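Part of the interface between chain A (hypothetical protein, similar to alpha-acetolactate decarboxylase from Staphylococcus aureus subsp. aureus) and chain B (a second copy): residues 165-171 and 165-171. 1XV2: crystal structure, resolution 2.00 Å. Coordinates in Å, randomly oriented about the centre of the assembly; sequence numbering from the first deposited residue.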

# COMPACT_ATOMS: atom_id res chain seq x y z
N GLU A 165 1.82 -9.86 -4.90
CA GLU A 165 1.73 -10.60 -3.64
C GLU A 165 1.81 -9.81 -2.34
O GLU A 165 0.89 -9.86 -1.53
CB GLU A 165 2.80 -11.70 -3.61
CG GLU A 165 2.51 -12.80 -2.60
CD GLU A 165 3.61 -13.86 -2.54
OE1 GLU A 165 4.10 -14.28 -3.61
OE2 GLU A 165 3.96 -14.28 -1.42
N LEU A 166 2.90 -9.08 -2.13
CA LEU A 166 3.08 -8.31 -0.90
C LEU A 166 1.93 -7.36 -0.60
O LEU A 166 1.72 -6.96 0.55
CB LEU A 166 4.39 -7.52 -0.96
CG LEU A 166 4.75 -6.68 0.28
CD1 LEU A 166 4.88 -7.59 1.49
CD2 LEU A 166 6.05 -5.93 0.03
N PHE A 167 1.17 -6.99 -1.62
CA PHE A 167 0.06 -6.08 -1.43
C PHE A 167 -1.29 -6.77 -1.29
O PHE A 167 -2.34 -6.11 -1.28
CB PHE A 167 0.04 -5.05 -2.56
CG PHE A 167 1.08 -3.99 -2.41
CD1 PHE A 167 0.80 -2.80 -1.74
CD2 PHE A 167 2.37 -4.18 -2.91
CE1 PHE A 167 1.78 -1.82 -1.56
CE2 PHE A 167 3.35 -3.20 -2.74
CZ PHE A 167 3.05 -2.03 -2.07
N HIS A 168 -1.28 -8.09 -1.16
CA HIS A 168 -2.53 -8.82 -0.99
C HIS A 168 -3.18 -8.33 0.30
O HIS A 168 -2.54 -8.32 1.36
CB HIS A 168 -2.25 -10.33 -0.92
CG HIS A 168 -1.84 -10.93 -2.23
ND1 HIS A 168 -1.53 -12.27 -2.37
CD2 HIS A 168 -1.73 -10.39 -3.47
CE1 HIS A 168 -1.24 -12.52 -3.64
NE2 HIS A 168 -1.36 -11.40 -4.32
N GLY A 169 -4.44 -7.91 0.22
CA GLY A 169 -5.12 -7.39 1.39
C GLY A 169 -5.45 -5.93 1.12
O GLY A 169 -6.60 -5.51 1.25
N VAL A 170 -4.43 -5.16 0.76
CA VAL A 170 -4.61 -3.75 0.43
C VAL A 170 -5.42 -3.79 -0.87
O VAL A 170 -6.36 -3.03 -1.07
CB VAL A 170 -3.26 -3.05 0.18
CG1 VAL A 170 -3.47 -1.61 -0.26
CG2 VAL A 170 -2.43 -3.09 1.45
N GLY A 171 -5.01 -4.71 -1.73
CA GLY A 171 -5.69 -4.93 -3.00
C GLY A 171 -6.13 -6.38 -2.95
O GLY A 171 -6.27 -6.94 -1.86
N GLU B 165 -2.27 -1.77 10.68
CA GLU B 165 -2.19 -3.23 10.56
C GLU B 165 -2.21 -3.84 9.16
O GLU B 165 -1.32 -4.61 8.81
CB GLU B 165 -3.28 -3.90 11.39
CG GLU B 165 -3.05 -5.39 11.56
CD GLU B 165 -4.24 -6.13 12.14
OE1 GLU B 165 -4.85 -5.62 13.11
OE2 GLU B 165 -4.56 -7.23 11.63
N LEU B 166 -3.22 -3.51 8.37
CA LEU B 166 -3.35 -4.07 7.02
C LEU B 166 -2.13 -3.82 6.14
O LEU B 166 -1.90 -4.56 5.17
CB LEU B 166 -4.60 -3.51 6.34
CG LEU B 166 -4.98 -4.13 4.99
CD1 LEU B 166 -5.35 -5.60 5.19
CD2 LEU B 166 -6.15 -3.37 4.39
N PHE B 167 -1.35 -2.81 6.46
CA PHE B 167 -0.17 -2.49 5.67
C PHE B 167 1.13 -3.08 6.21
O PHE B 167 2.22 -2.77 5.72
CB PHE B 167 -0.05 -0.97 5.51
CG PHE B 167 -1.05 -0.39 4.55
CD1 PHE B 167 -0.69 -0.07 3.25
CD2 PHE B 167 -2.37 -0.19 4.94
CE1 PHE B 167 -1.63 0.44 2.34
CE2 PHE B 167 -3.32 0.32 4.05
CZ PHE B 167 -2.95 0.63 2.75
N HIS B 168 1.04 -3.94 7.22
CA HIS B 168 2.24 -4.56 7.77
C HIS B 168 2.87 -5.39 6.65
O HIS B 168 2.23 -6.27 6.08
CB HIS B 168 1.90 -5.45 8.96
CG HIS B 168 1.51 -4.68 10.19
ND1 HIS B 168 1.12 -5.29 11.36
CD2 HIS B 168 1.48 -3.34 10.43
CE1 HIS B 168 0.86 -4.36 12.27
NE2 HIS B 168 1.08 -3.18 11.73
N GLY B 169 4.12 -5.08 6.32
CA GLY B 169 4.81 -5.77 5.25
C GLY B 169 5.19 -4.73 4.22
O GLY B 169 6.35 -4.63 3.80
N VAL B 170 4.20 -3.94 3.80
CA VAL B 170 4.41 -2.86 2.85
C VAL B 170 5.26 -1.86 3.62
O VAL B 170 6.22 -1.29 3.10
CB VAL B 170 3.06 -2.21 2.44
CG1 VAL B 170 3.30 -0.91 1.68
CG2 VAL B 170 2.27 -3.18 1.58
N GLY B 171 4.89 -1.68 4.88
CA GLY B 171 5.60 -0.81 5.79
C GLY B 171 5.90 -1.69 7.00
O GLY B 171 5.71 -2.90 6.92

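The two copies of this stretch meet through an apolar contact that buries 362 Å² in total, counted over both sides, and no hydrogen bond crosses it. The pairing is reciprocal: the CA atoms of Leu A166 and Val B170 lie 6.7 Å apart, as do those of Val A170 and Leu B166, so each kind of contact occurs twice with nearly the same geometry.

Glu A165 opens a short 3-10 segment that runs to Phe A167. Its extended side chain is exposed and stays out of reach of chain B, but its carbonyl closes the turn, with His A168 N donating to Glu A165 O at 2.8 Å.

Leu A166 is the first residue to engage the partner. Its CA-to-CB bond points toward chain B, and the side chain, with chi1 t and chi2 p, places CD1 4.0 Å from the carbonyl carbon C of Gly B169. The leucine thus packs against bare backbone. It also borders Val B170, whose CG2 lies 4.0 Å from Leu A166 O and 4.5 Å from Leu A166 CG, a looser apolar approach.

Phe A167 is buried and leaves the backbone sideways to the partner, yet its ring reaches across to it. Val B170 CG2 sits over one face of that ring, 3.8 Å from the Phe A167 ring centroid and 27° off the normal, a CH-pi arrangement. Over that face the methyl is displaced from the ring centre toward CE1, and Phe A167 CE1 to Val B170 CG2, at 3.5 Å, is the closest contact between the stretches. The same valine methyl therefore meets both the leucine and the phenylalanine of chain A.

His A168 makes no contact with the opposing stretch; its side chain comes no nearer than 8.3 Å. The chain then turns into Gly A169, whose phi/psi of 116/-53° would jam a CB against the preceding carbonyl O, which by itself calls for glycine. The position also faces the partner: an ideal CB would lie a tight 3.4 Å from Leu B166 CD1. Leu B166 also packs on the backbone here, with its CD2 3.8 Å from Gly A169 O.

Val A170 has the largest area covered by the other stretch, 69 Å². Although its CA-to-CB bond points sideways, chi1 in the t rotamer carries CG2 over one face of the Phe B167 ring, 3.9 Å from the Phe B167 centroid and 18° off the normal, more nearly centred than its counterpart. Val A170 CG2 also lies 3.7 Å from Phe B167 CE1, 4.0 Å from Leu B166 O and 4.5 Å from Leu B166 CG.

Gly A171 has no contact with chain B but helps to hold the loop that presents the valine. Its N donates to Phe A167 O at 3.0 Å, an acceptor shared with a weak bond from Val A170 N, while Gly A169 N donates to Gly A171 O at 2.9 Å.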